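Local coordinates for flavin reductase domain protein (Arthrobacter sp., PDB 2QCK), which probably binds FMN and probably acts as a flavin reductase, an oxidoreductase built as a dimer on an FMN-binding beta-barrel, at residues R18-V24 with L150-S154; Y36-A40 with L85-A90; P51-M57 with A132-V138. All blocks are in the same frame, centred on the assembly; numbering follows the deposited sequence.

Contact 3 is a long antiparallel strand pair of the barrel, with most of its residues buried. Contact 2 is also buried but joins a strand edge to the end of a helix. Contact 1 is a short strand pair, partly buried, with an Arg18-Ser154 hydrogen bond beyond its end. All three reach the same sheet. Contacts 1 and 2 touch: Val24 packs on Thr39 and Ala86, and Leu150 on Ala86. Contacts 2 and 3 meet inside the barrel, where Phe38 lies on Phe55 and Met57. Contacts 1 and 3 do not touch each other, yet both face the second subunit. Ring and valine packing marks contact 3, while contact 2 relies on carbonyls at a helix end.

Contact 1: R18-V24 with L150-S154; sequences RRHAAGV and LLYHS
Segment 18-24 leaves a helix at Arg18 and becomes extended from about His20. Its strand residues Ala22 and Gly23 run antiparallel to strand 151-153, and three backbone hydrogen bonds, one of them weak, tie the two segments. Leu150 comes first: its O accepts Val24 N at 3.0 Å and lies 3.5 Å from Gly23 CA in a CA-H...O contact. Its CD2 meets Val24 CB at 4.2 Å. Leu151 forms a non-hydrogen-bonded pair with Gly23, CA to CA 4.3 Å. The glycine brings no side chain here, and Leu151 CA sits 3.2 Å from Ala22 O. Tyr152 is the hydrogen-bonded partner of Ala22, CA to CA 5.4 Å. Tyr152 N gives a good bond to Ala22 O at 2.8 Å, while the return from Ala22 N to Tyr152 O at 3.1 Å is weak. Val24, with chi1 t, lays CG2 3.6 Å from Tyr152 CB. The tyrosine ring, also chi1 t, leads away and meets Tyr157 edge-to-face. His153 packs CB against Ala21 CB at 4.0 Å. Ser154 has left-handed backbone angles (35/54), and its OG accepts Arg18 NH1 at 2.9 Å. The Arg18 guanidinium also forms a salt bridge with Glu15. Ala21 and Leu151 each pack on the other's counterpart in the second subunit. The arrangement is a short antiparallel beta ladder, joining strand 151-153 to the start of strand 22-31 at the dimer interface.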
ATOM      1  N   ARG A  18       1.105   7.414 -10.259  1.00 47.61           N
ATOM      2  CA  ARG A  18       0.710   8.806  -9.988  1.00 49.20           C
ATOM      3  C   ARG A  18      -0.779   8.889  -9.700  1.00 47.99           C
ATOM      4  O   ARG A  18      -1.217   9.690  -8.910  1.00 52.30           O
ATOM      5  CB  ARG A  18       1.033   9.709 -11.186  1.00 49.19           C
ATOM      6  CG  ARG A  18       0.913  11.210 -10.896  1.00 50.49           C
ATOM      7  CD  ARG A  18       0.961  12.123 -12.148  1.00 52.33           C
ATOM      8  NE  ARG A  18      -0.148  11.889 -13.082  1.00 49.01           N
ATOM      9  CZ  ARG A  18      -1.412  12.249 -12.860  1.00 59.01           C
ATOM     10  NH1 ARG A  18      -1.768  12.901 -11.756  1.00 58.49           N
ATOM     11  NH2 ARG A  18      -2.342  11.970 -13.761  1.00 60.25           N
ATOM     12  N   ARG A  19      -1.557   8.048 -10.359  1.00 49.00           N
ATOM     13  CA  ARG A  19      -3.002   8.048 -10.215  1.00 47.53           C
ATOM     14  C   ARG A  19      -3.517   7.185  -9.075  1.00 47.84           C
ATOM     15  O   ARG A  19      -4.742   7.080  -8.867  1.00 51.93           O
ATOM     16  CB  ARG A  19      -3.630   7.560 -11.512  1.00 48.88           C
ATOM     17  CG  ARG A  19      -3.382   8.471 -12.716  1.00 47.13           C
ATOM     18  CD  ARG A  19      -4.244   8.038 -13.880  1.00 47.21           C
ATOM     19  NE  ARG A  19      -3.909   8.861 -15.032  1.00 52.02           N
ATOM     20  CZ  ARG A  19      -4.612   8.915 -16.153  1.00 54.61           C
ATOM     21  NH1 ARG A  19      -5.723   8.199 -16.312  1.00 48.19           N
ATOM     22  NH2 ARG A  19      -4.194   9.705 -17.133  1.00 53.67           N
ATOM     23  N   HIS A  20      -2.611   6.549  -8.350  1.00 44.20           N
ATOM     24  CA  HIS A  20      -2.985   5.647  -7.287  1.00 38.78           C
ATOM     25  C   HIS A  20      -2.681   6.377  -5.983  1.00 40.82           C
ATOM     26  O   HIS A  20      -1.528   6.694  -5.720  1.00 41.62           O
ATOM     27  CB  HIS A  20      -2.149   4.377  -7.435  1.00 39.50           C
ATOM     28  CG  HIS A  20      -2.533   3.282  -6.506  1.00 41.04           C
ATOM     29  ND1 HIS A  20      -3.774   2.675  -6.548  1.00 31.66           N
ATOM     30  CD2 HIS A  20      -1.845   2.666  -5.519  1.00 43.29           C
ATOM     31  CE1 HIS A  20      -3.832   1.737  -5.618  1.00 32.87           C
ATOM     32  NE2 HIS A  20      -2.674   1.704  -4.983  1.00 44.95           N
ATOM     33  N   ALA A  21      -3.698   6.662  -5.173  1.00 37.05           N
ATOM     34  CA  ALA A  21      -3.493   7.380  -3.907  1.00 36.36           C
ATOM     35  C   ALA A  21      -2.977   6.427  -2.821  1.00 34.98           C
ATOM     36  O   ALA A  21      -3.025   5.191  -2.948  1.00 35.86           O
ATOM     37  CB  ALA A  21      -4.798   8.011  -3.462  1.00 37.53           C
ATOM     38  N   ALA A  22      -2.507   6.979  -1.708  1.00 36.27           N
ATOM     39  CA  ALA A  22      -1.922   6.141  -0.678  1.00 36.43           C
ATOM     40  C   ALA A  22      -1.981   6.830   0.683  1.00 34.83           C
ATOM     41  O   ALA A  22      -1.977   8.044   0.740  1.00 36.59           O
ATOM     42  CB  ALA A  22      -0.477   5.829  -1.052  1.00 36.42           C
ATOM     43  N   GLY A  23      -2.040   6.056   1.753  1.00 36.53           N
ATOM     44  CA  GLY A  23      -1.877   6.608   3.078  1.00 34.64           C
ATOM     45  C   GLY A  23      -0.428   6.828   3.388  1.00 33.62           C
ATOM     46  O   GLY A  23       0.417   6.215   2.785  1.00 34.77           O
ATOM     47  N   VAL A  24      -0.140   7.654   4.395  1.00 31.05           N
ATOM     48  CA  VAL A  24       1.234   8.057   4.695  1.00 33.06           C
ATOM     49  C   VAL A  24       1.574   7.548   6.090  1.00 31.76           C
ATOM     50  O   VAL A  24       0.823   7.807   7.028  1.00 30.60           O
ATOM     51  CB  VAL A  24       1.410   9.606   4.566  1.00 30.63           C
ATOM     52  CG1 VAL A  24       2.887  10.036   4.789  1.00 32.23           C
ATOM     53  CG2 VAL A  24       0.900  10.082   3.189  1.00 39.50           C
ATOM     54  N   LEU A 150      -3.761  10.953   6.954  1.00 37.29           N
ATOM     55  CA  LEU A 150      -3.040  11.674   5.905  1.00 29.98           C
ATOM     56  C   LEU A 150      -2.860  10.773   4.684  1.00 34.05           C
ATOM     57  O   LEU A 150      -2.444   9.592   4.794  1.00 34.18           O
ATOM     58  CB  LEU A 150      -1.676  12.135   6.439  1.00 31.66           C
ATOM     59  CG  LEU A 150      -0.785  13.089   5.630  1.00 31.60           C
ATOM     60  CD1 LEU A 150      -1.505  14.406   5.419  1.00 26.85           C
ATOM     61  CD2 LEU A 150       0.545  13.277   6.361  1.00 26.72           C
ATOM     62  N   LEU A 151      -3.157  11.358   3.523  1.00 36.10           N
ATOM     63  CA  LEU A 151      -3.003  10.698   2.241  1.00 37.68           C
ATOM     64  C   LEU A 151      -1.998  11.441   1.408  1.00 34.79           C
ATOM     65  O   LEU A 151      -1.687  12.611   1.671  1.00 35.45           O
ATOM     66  CB  LEU A 151      -4.324  10.686   1.507  1.00 40.13           C
ATOM     67  CG  LEU A 151      -5.569  10.464   2.366  1.00 38.93           C
ATOM     68  CD1 LEU A 151      -6.790  10.841   1.533  1.00 52.58           C
ATOM     69  CD2 LEU A 151      -5.609   9.061   2.809  1.00 39.85           C
ATOM     70  N   TYR A 152      -1.455  10.746   0.416  1.00 34.09           N
ATOM     71  CA  TYR A 152      -0.566  11.383  -0.552  1.00 34.38           C
ATOM     72  C   TYR A 152      -0.952  10.904  -1.928  1.00 36.37           C
ATOM     73  O   TYR A 152      -1.163   9.719  -2.149  1.00 36.74           O
ATOM     74  CB  TYR A 152       0.826  10.957  -0.292  1.00 36.89           C
ATOM     75  CG  TYR A 152       1.860  11.726  -1.039  1.00 29.03           C
ATOM     76  CD1 TYR A 152       2.194  12.997  -0.657  1.00 44.60           C
ATOM     77  CD2 TYR A 152       2.524  11.178  -2.148  1.00 34.80           C
ATOM     78  CE1 TYR A 152       3.148  13.695  -1.306  1.00 33.26           C
ATOM     79  CE2 TYR A 152       3.502  11.909  -2.824  1.00 33.51           C
ATOM     80  CZ  TYR A 152       3.792  13.158  -2.388  1.00 43.34           C
ATOM     81  OH  TYR A 152       4.762  13.916  -3.011  1.00 41.45           O
ATOM     82  N   HIS A 153      -1.080  11.832  -2.853  1.00 36.98           N
ATOM     83  CA  HIS A 153      -1.593  11.515  -4.155  1.00 38.92           C
ATOM     84  C   HIS A 153      -1.023  12.542  -5.119  1.00 40.38           C
ATOM     85  O   HIS A 153      -1.013  13.752  -4.818  1.00 37.96           O
ATOM     86  CB  HIS A 153      -3.115  11.594  -4.140  1.00 42.90           C
ATOM     87  CG  HIS A 153      -3.711  11.820  -5.482  1.00 47.52           C
ATOM     88  ND1 HIS A 153      -3.333  11.091  -6.595  1.00 62.17           N
ATOM     89  CD2 HIS A 153      -4.629  12.715  -5.909  1.00 53.32           C
ATOM     90  CE1 HIS A 153      -4.004  11.519  -7.651  1.00 56.32           C
ATOM     91  NE2 HIS A 153      -4.800  12.501  -7.262  1.00 58.82           N
ATOM     92  N   SER A 154      -0.547  12.032  -6.251  1.00 39.15           N
ATOM     93  CA  SER A 154       0.051  12.822  -7.320  1.00 40.78           C
ATOM     94  C   SER A 154       0.833  14.014  -6.773  1.00 38.54           C
ATOM     95  O   SER A 154       0.595  15.156  -7.136  1.00 42.84           O
ATOM     96  CB  SER A 154      -1.016  13.302  -8.283  1.00 41.48           C
ATOM     97  OG  SER A 154      -0.366  13.907  -9.396  1.00 46.45           O
TER

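Contact 2: Y36-A40 with L85-A90; sequences YGFTA and LADRFA
This is a strand-to-helix-end contact, buried where helix 83-88 finishes against strand 34-40 of the barrel. The strand is extended throughout. The helix stops at Arg88, and Phe89 turns off it with phi/psi of -86/3. The closest CA atoms are those of Phe38 and Phe89, 4.9 Å apart. Thr39 makes both hydrogen bonds. Its N donates to Phe89 O at 2.9 Å, and its OG1, with chi1 m, donates to Ala86 O at 2.7 Å. A carbonyl of the last helical turn and one just beyond it thus both accept from one threonine. Thr39 CB also touches Ala90 CB at 4.1 Å. Phe38 CA adds a CA-H...O contact to Phe89 O at 3.4 Å. The CA-to-CB bond of Phe89 points toward the strand. With chi1 m, the ring edge meets the backbone of Gly37, with Phe89 CD2 3.6 Å from Gly37 C. Gly37 suits this tight approach, as an ideal CB would lie 3.1 Å from Phe89 CE2. Phe89 also meets Phe96 edge-to-face and packs on Leu111. The Phe38 ring packs on Phe55 and Met57 within the barrel. The strand is also bonded to strand 22-31, by Phe38 to Ile27 and Ala40 to Ala25. The arrangement is a helix C-terminal end and the residue after it, docked through two carbonyls and the Phe89 ring on a strand of the flavin reductase-like beta-barrel.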
ATOM      1  N   TYR A  36      17.316   6.464  12.369  1.00 33.34           N
ATOM      2  CA  TYR A  36      17.006   6.679  10.973  1.00 29.08           C
ATOM      3  C   TYR A  36      15.514   6.539  10.831  1.00 31.80           C
ATOM      4  O   TYR A  36      14.889   5.837  11.615  1.00 32.77           O
ATOM      5  CB  TYR A  36      17.654   5.618  10.118  1.00 33.64           C
ATOM      6  CG  TYR A  36      19.126   5.771   9.969  1.00 33.68           C
ATOM      7  CD1 TYR A  36      19.973   5.364  10.963  1.00 32.11           C
ATOM      8  CD2 TYR A  36      19.661   6.315   8.831  1.00 41.17           C
ATOM      9  CE1 TYR A  36      21.327   5.493  10.844  1.00 37.09           C
ATOM     10  CE2 TYR A  36      21.001   6.442   8.688  1.00 42.45           C
ATOM     11  CZ  TYR A  36      21.834   6.042   9.700  1.00 42.85           C
ATOM     12  OH  TYR A  36      23.196   6.184   9.551  1.00 44.80           O
ATOM     13  N   GLY A  37      14.938   7.165   9.805  1.00 30.67           N
ATOM     14  CA  GLY A  37      13.506   6.990   9.550  1.00 32.05           C
ATOM     15  C   GLY A  37      13.115   7.627   8.252  1.00 32.36           C
ATOM     16  O   GLY A  37      13.838   8.450   7.726  1.00 34.49           O
ATOM     17  N   PHE A  38      11.963   7.254   7.718  1.00 34.60           N
ATOM     18  CA  PHE A  38      11.600   7.775   6.424  1.00 33.17           C
ATOM     19  C   PHE A  38      10.089   7.660   6.202  1.00 33.43           C
ATOM     20  O   PHE A  38       9.446   6.762   6.722  1.00 30.50           O
ATOM     21  CB  PHE A  38      12.413   7.040   5.342  1.00 37.75           C
ATOM     22  CG  PHE A  38      12.302   5.551   5.416  1.00 39.79           C
ATOM     23  CD1 PHE A  38      13.110   4.804   6.299  1.00 36.72           C
ATOM     24  CD2 PHE A  38      11.357   4.885   4.669  1.00 36.57           C
ATOM     25  CE1 PHE A  38      12.995   3.422   6.398  1.00 37.58           C
ATOM     26  CE2 PHE A  38      11.221   3.509   4.776  1.00 37.39           C
ATOM     27  CZ  PHE A  38      12.079   2.780   5.637  1.00 38.25           C
ATOM     28  N   THR A  39       9.532   8.615   5.474  1.00 29.61           N
ATOM     29  CA  THR A  39       8.125   8.625   5.115  1.00 32.23           C
ATOM     30  C   THR A  39       7.953   7.536   4.090  1.00 28.79           C
ATOM     31  O   THR A  39       8.805   7.363   3.251  1.00 31.11           O
ATOM     32  CB  THR A  39       7.732  10.044   4.564  1.00 33.29           C
ATOM     33  OG1 THR A  39       7.875  10.971   5.629  1.00 32.83           O
ATOM     34  CG2 THR A  39       6.272  10.164   4.019  1.00 28.94           C
ATOM     35  N   ALA A  40       6.799   6.871   4.104  1.00 32.48           N
ATOM     36  CA  ALA A  40       6.524   5.741   3.260  1.00 30.98           C
ATOM     37  C   ALA A  40       5.044   5.734   2.869  1.00 33.45           C
ATOM     38  O   ALA A  40       4.169   6.034   3.662  1.00 32.11           O
ATOM     39  CB  ALA A  40       6.849   4.449   3.985  1.00 32.17           C
ATOM     40  N   LEU A  85       5.547  16.562   9.742  1.00 36.73           N
ATOM     41  CA  LEU A  85       6.410  15.469  10.104  1.00 37.28           C
ATOM     42  C   LEU A  85       6.624  14.564   8.901  1.00 36.68           C
ATOM     43  O   LEU A  85       7.780  14.177   8.616  1.00 37.27           O
ATOM     44  CB  LEU A  85       5.774  14.707  11.260  1.00 40.00           C
ATOM     45  CG  LEU A  85       6.556  13.666  12.030  1.00 34.25           C
ATOM     46  CD1 LEU A  85       7.627  14.288  12.951  1.00 37.70           C
ATOM     47  CD2 LEU A  85       5.480  12.841  12.778  1.00 38.70           C
ATOM     48  N   ALA A  86       5.537  14.286   8.171  1.00 35.17           N
ATOM     49  CA  ALA A  86       5.619  13.606   6.868  1.00 35.10           C
ATOM     50  C   ALA A  86       6.619  14.263   5.913  1.00 33.50           C
ATOM     51  O   ALA A  86       7.458  13.585   5.345  1.00 36.89           O
ATOM     52  CB  ALA A  86       4.243  13.459   6.180  1.00 34.73           C
ATOM     53  N   ASP A  87       6.542  15.571   5.740  1.00 33.84           N
ATOM     54  CA  ASP A  87       7.445  16.285   4.862  1.00 32.04           C
ATOM     55  C   ASP A  87       8.916  16.247   5.356  1.00 32.51           C
ATOM     56  O   ASP A  87       9.836  16.047   4.556  1.00 31.61           O
ATOM     57  CB  ASP A  87       6.931  17.709   4.728  1.00 32.94           C
ATOM     58  CG  ASP A  87       7.558  18.460   3.586  1.00 36.59           C
ATOM     59  OD1 ASP A  87       7.321  18.102   2.401  1.00 35.91           O
ATOM     60  OD2 ASP A  87       8.253  19.450   3.862  1.00 35.88           O
ATOM     61  N   ARG A  88       9.106  16.475   6.659  0.50 33.12           N
ATOM     62  CA  ARG A  88      10.398  16.276   7.372  0.50 35.17           C
ATOM     63  C   ARG A  88      11.079  14.978   6.982  0.50 34.16           C
ATOM     64  O   ARG A  88      12.262  14.942   6.679  0.50 33.64           O
ATOM     65  CB  ARG A  88      10.181  16.192   8.895  0.50 33.17           C
ATOM     66  CG  ARG A  88      10.688  17.352   9.721  0.50 38.77           C
ATOM     67  CD  ARG A  88      10.208  17.192  11.190  0.50 40.66           C
ATOM     68  NE  ARG A  88       9.879  18.467  11.816  0.50 42.73           N
ATOM     69  CZ  ARG A  88       8.976  18.647  12.774  0.50 43.15           C
ATOM     70  NH1 ARG A  88       8.253  17.648  13.253  0.50 35.04           N
ATOM     71  NH2 ARG A  88       8.778  19.861  13.246  0.50 45.21           N
ATOM     72  N   PHE A  89      10.302  13.904   7.048  1.00 34.51           N
ATOM     73  CA  PHE A  89      10.808  12.549   6.894  1.00 32.20           C
ATOM     74  C   PHE A  89      10.895  12.079   5.437  1.00 36.84           C
ATOM     75  O   PHE A  89      11.276  10.919   5.168  1.00 36.37           O
ATOM     76  CB  PHE A  89       9.972  11.633   7.790  1.00 34.99           C
ATOM     77  CG  PHE A  89      10.501  11.562   9.192  1.00 30.39           C
ATOM     78  CD1 PHE A  89      10.149  12.505  10.151  1.00 33.11           C
ATOM     79  CD2 PHE A  89      11.430  10.598   9.529  1.00 35.26           C
ATOM     80  CE1 PHE A  89      10.651  12.448  11.418  1.00 33.42           C
ATOM     81  CE2 PHE A  89      11.959  10.556  10.800  1.00 37.52           C
ATOM     82  CZ  PHE A  89      11.561  11.482  11.755  1.00 37.82           C
ATOM     83  N   ALA A  90      10.559  12.985   4.509  1.00 34.41           N
ATOM     84  CA  ALA A  90      10.671  12.728   3.078  1.00 33.39           C
ATOM     85  C   ALA A  90      11.830  13.499   2.468  1.00 34.40           C
ATOM     86  O   ALA A  90      12.215  13.201   1.341  1.00 36.26           O
ATOM     87  CB  ALA A  90       9.317  13.066   2.334  1.00 28.17           C
TER

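Contact 3: P51-M57 with A132-V138; sequences PRFTFNM and AVVVVEV
Strands 51-58 and 131-143 are antiparallel neighbours in the beta-barrel of the flavin reductase-like fold. Their short segments approach to 4.6 Å between axes, at 152° between N-to-C directions. The register runs from Pro51 opposite Val138 to Met57 opposite Ala132.

Seven backbone hydrogen bonds hold the ladder. Phe53, Phe55 and Met57 each make two, with Val136, Val134 and Ala132. Val136 N to Phe53 O is 3.0 Å, Val134 N to Phe55 O is 2.8 Å, and Ala132 N to Met57 O is 2.8 Å. Val138 N to Pro51 O, at 2.9 Å, is the seventh. Non-hydrogen-bonded pairs alternate with these. Their CA-CA distances are 4.4 Å for Arg52 CA to Glu137 CA, 4.7 Å for Thr54 CA to Val135 CA and 4.6 Å for Asn56 CA to Val133 CA. CA-H...O contacts such as Thr54 CA to Val134 O at 3.2 Å accompany them.

Apolar packing fills the face of Phe53, Phe55 and Met57, a selenomethionine here. Both phenylalanines have chi1 p and bring their rings over Val136 and Val134. CH-pi contacts put Val136 CB 3.9 Å from the Phe53 ring centroid and Val134 CB 3.8 Å from that of Phe55. Phe53 CD1 also reaches Val138 CG2 at 3.7 Å.

The face of Arg52, Thr54, Asn56 and Glu137, which also carries Val133 and Val135, holds the polar contacts, several with the second subunit. Thr54 and Asn56 bond to Asn56 and Thr54 of the second subunit. Arg52 makes its stronger salt bridge with Glu129 of that subunit. Within the pair its salt bridge is longer, with Arg52 NH1 3.5 Å from Glu137 OE1.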
ATOM      1  N   PRO A  51       0.366 -10.869  13.509  1.00 38.01           N
ATOM      2  CA  PRO A  51       0.245  -9.609  12.849  1.00 37.00           C
ATOM      3  C   PRO A  51       1.500  -9.267  12.095  1.00 36.11           C
ATOM      4  O   PRO A  51       2.582  -9.247  12.685  1.00 38.97           O
ATOM      5  CB  PRO A  51       0.014  -8.630  14.002  1.00 38.24           C
ATOM      6  CG  PRO A  51       0.543  -9.288  15.211  1.00 40.36           C
ATOM      7  CD  PRO A  51       0.409 -10.741  14.986  1.00 40.81           C
ATOM      8  N   ARG A  52       1.338  -8.979  10.808  1.00 34.29           N
ATOM      9  CA  ARG A  52       2.453  -8.554   9.965  0.50 34.72           C
ATOM     10  C   ARG A  52       2.050  -7.452   9.001  1.00 32.57           C
ATOM     11  O   ARG A  52       0.916  -7.364   8.592  1.00 33.40           O
ATOM     12  CB  ARG A  52       2.993  -9.703   9.113  0.50 34.33           C
ATOM     13  CG  ARG A  52       3.220 -11.041   9.784  0.50 32.01           C
ATOM     14  CD  ARG A  52       3.974 -11.935   8.818  0.50 37.52           C
ATOM     15  NE  ARG A  52       3.453 -13.299   8.748  0.50 38.46           N
ATOM     16  CZ  ARG A  52       3.798 -14.279   9.569  0.50 43.62           C
ATOM     17  NH1 ARG A  52       4.661 -14.070  10.554  0.50 48.91           N
ATOM     18  NH2 ARG A  52       3.277 -15.479   9.408  0.50 46.00           N
ATOM     19  N   PHE A  53       3.027  -6.645   8.602  1.00 33.48           N
ATOM     20  CA  PHE A  53       2.837  -5.667   7.561  1.00 34.82           C
ATOM     21  C   PHE A  53       4.044  -5.713   6.650  1.00 34.19           C
ATOM     22  O   PHE A  53       5.058  -6.280   7.003  1.00 34.98           O
ATOM     23  CB  PHE A  53       2.612  -4.216   8.082  1.00 35.05           C
ATOM     24  CG  PHE A  53       3.783  -3.600   8.821  1.00 35.03           C
ATOM     25  CD1 PHE A  53       3.908  -3.741  10.182  1.00 33.48           C
ATOM     26  CD2 PHE A  53       4.683  -2.769   8.167  1.00 29.44           C
ATOM     27  CE1 PHE A  53       4.941  -3.150  10.869  1.00 38.06           C
ATOM     28  CE2 PHE A  53       5.735  -2.199   8.860  1.00 39.97           C
ATOM     29  CZ  PHE A  53       5.845  -2.384  10.198  1.00 37.42           C
ATOM     30  N   THR A  54       3.881  -5.122   5.474  1.00 34.81           N
ATOM     31  CA  THR A  54       4.934  -5.036   4.471  1.00 34.23           C
ATOM     32  C   THR A  54       5.108  -3.595   4.027  1.00 35.81           C
ATOM     33  O   THR A  54       4.171  -2.818   4.108  1.00 33.39           O
ATOM     34  CB  THR A  54       4.536  -5.864   3.245  1.00 38.05           C
ATOM     35  OG1 THR A  54       3.233  -5.467   2.824  1.00 34.27           O
ATOM     36  CG2 THR A  54       4.501  -7.326   3.575  1.00 30.80           C
ATOM     37  N   PHE A  55       6.313  -3.243   3.573  1.00 34.03           N
ATOM     38  CA  PHE A  55       6.521  -2.040   2.787  1.00 33.83           C
ATOM     39  C   PHE A  55       7.663  -2.275   1.793  1.00 33.96           C
ATOM     40  O   PHE A  55       8.414  -3.267   1.895  1.00 35.12           O
ATOM     41  CB  PHE A  55       6.806  -0.833   3.710  1.00 35.96           C
ATOM     42  CG  PHE A  55       8.059  -0.963   4.516  1.00 28.75           C
ATOM     43  CD1 PHE A  55       8.070  -1.691   5.694  1.00 34.98           C
ATOM     44  CD2 PHE A  55       9.272  -0.376   4.088  1.00 32.50           C
ATOM     45  CE1 PHE A  55       9.233  -1.788   6.448  1.00 39.10           C
ATOM     46  CE2 PHE A  55      10.418  -0.524   4.829  1.00 29.14           C
ATOM     47  CZ  PHE A  55      10.403  -1.233   5.997  1.00 32.10           C
ATOM     48  N   ASN A  56       7.783  -1.366   0.840  1.00 34.33           N
ATOM     49  CA  ASN A  56       8.844  -1.391  -0.135  1.00 34.02           C
ATOM     50  C   ASN A  56       9.763  -0.186   0.056  1.00 34.42           C
ATOM     51  O   ASN A  56       9.323   0.899   0.491  1.00 31.68           O
ATOM     52  CB  ASN A  56       8.276  -1.403  -1.555  1.00 35.28           C
ATOM     53  CG  ASN A  56       7.334  -2.581  -1.820  1.00 36.97           C
ATOM     54  OD1 ASN A  56       7.458  -3.638  -1.204  1.00 43.70           O
ATOM     55  ND2 ASN A  56       6.359  -2.391  -2.724  1.00 35.55           N
HETATM   56  N   MSE A  57      11.045  -0.369  -0.259  1.00 33.37           N
HETATM   57  CA  MSE A  57      11.957   0.759  -0.261  1.00 33.08           C
HETATM   58  C   MSE A  57      13.089   0.546  -1.212  1.00 34.52           C
HETATM   59  O   MSE A  57      13.336  -0.571  -1.648  1.00 32.25           O
HETATM   60  CB  MSE A  57      12.514   0.949   1.140  1.00 35.78           C
HETATM   61  CG  MSE A  57      13.442  -0.135   1.589  1.00 39.22           C
HETATM   62 SE   MSE A  57      14.048   0.198   3.409  0.75 35.23          SE
HETATM   63  CE  MSE A  57      15.036   1.864   3.275  1.00 32.92           C
ATOM     64  N   ALA A 132      13.666  -3.272  -2.332  1.00 29.29           N
ATOM     65  CA  ALA A 132      13.347  -4.456  -1.531  1.00 31.06           C
ATOM     66  C   ALA A 132      11.929  -4.420  -0.988  1.00 31.91           C
ATOM     67  O   ALA A 132      11.379  -3.347  -0.691  1.00 32.67           O
ATOM     68  CB  ALA A 132      14.373  -4.545  -0.307  1.00 29.09           C
ATOM     69  N   VAL A 133      11.330  -5.601  -0.844  1.00 31.91           N
ATOM     70  CA  VAL A 133      10.140  -5.781  -0.024  1.00 31.03           C
ATOM     71  C   VAL A 133      10.592  -6.137   1.402  1.00 34.99           C
ATOM     72  O   VAL A 133      11.420  -7.039   1.600  1.00 33.98           O
ATOM     73  CB  VAL A 133       9.254  -6.919  -0.579  1.00 31.45           C
ATOM     74  CG1 VAL A 133       8.027  -7.187   0.309  1.00 34.46           C
ATOM     75  CG2 VAL A 133       8.897  -6.626  -2.118  1.00 26.89           C
ATOM     76  N   VAL A 134      10.068  -5.425   2.397  1.00 35.65           N
ATOM     77  CA  VAL A 134      10.409  -5.700   3.780  1.00 32.82           C
ATOM     78  C   VAL A 134       9.143  -6.242   4.449  1.00 34.85           C
ATOM     79  O   VAL A 134       8.101  -5.566   4.384  1.00 33.66           O
ATOM     80  CB  VAL A 134      10.897  -4.469   4.515  1.00 31.75           C
ATOM     81  CG1 VAL A 134      11.444  -4.884   5.840  1.00 30.95           C
ATOM     82  CG2 VAL A 134      11.961  -3.675   3.680  1.00 29.14           C
ATOM     83  N   VAL A 135       9.265  -7.410   5.105  1.00 33.90           N
ATOM     84  CA  VAL A 135       8.197  -8.086   5.857  1.00 33.83           C
ATOM     85  C   VAL A 135       8.479  -7.994   7.350  1.00 33.83           C
ATOM     86  O   VAL A 135       9.559  -8.345   7.790  1.00 30.36           O
ATOM     87  CB  VAL A 135       8.106  -9.597   5.502  1.00 35.50           C
ATOM     88  CG1 VAL A 135       6.949 -10.304   6.327  1.00 37.58           C
ATOM     89  CG2 VAL A 135       7.950  -9.780   4.016  1.00 32.96           C
ATOM     90  N   VAL A 136       7.504  -7.523   8.128  1.00 34.04           N
ATOM     91  CA  VAL A 136       7.728  -7.189   9.545  1.00 32.31           C
ATOM     92  C   VAL A 136       6.651  -7.887  10.354  1.00 31.28           C
ATOM     93  O   VAL A 136       5.492  -7.825   9.974  1.00 34.51           O
ATOM     94  CB  VAL A 136       7.569  -5.719   9.712  1.00 31.73           C
ATOM     95  CG1 VAL A 136       7.916  -5.303  11.092  1.00 30.10           C
ATOM     96  CG2 VAL A 136       8.456  -4.984   8.653  1.00 23.49           C
ATOM     97  N   GLU A 137       7.035  -8.528  11.446  1.00 34.54           N
ATOM     98  CA  GLU A 137       6.071  -9.079  12.395  1.00 33.62           C
ATOM     99  C   GLU A 137       5.951  -8.133  13.595  1.00 34.43           C
ATOM    100  O   GLU A 137       6.958  -7.788  14.231  1.00 34.66           O
ATOM    101  CB  GLU A 137       6.523 -10.461  12.889  1.00 36.23           C
ATOM    102  CG  GLU A 137       5.477 -11.104  13.838  1.00 36.04           C
ATOM    103  CD  GLU A 137       5.791 -12.524  14.287  1.00 36.67           C
ATOM    104  OE1 GLU A 137       6.325 -13.313  13.491  1.00 52.67           O
ATOM    105  OE2 GLU A 137       5.425 -12.883  15.420  1.00 48.02           O
ATOM    106  N   VAL A 138       4.714  -7.794  13.952  1.00 34.42           N
ATOM    107  CA  VAL A 138       4.435  -6.749  14.915  1.00 33.58           C
ATOM    108  C   VAL A 138       4.514  -7.370  16.300  1.00 33.11           C
ATOM    109  O   VAL A 138       3.961  -8.418  16.522  1.00 31.24           O
ATOM    110  CB  VAL A 138       3.041  -6.130  14.658  1.00 32.41           C
ATOM    111  CG1 VAL A 138       2.617  -5.185  15.762  1.00 28.84           C
ATOM    112  CG2 VAL A 138       3.049  -5.405  13.346  1.00 31.62           C
TER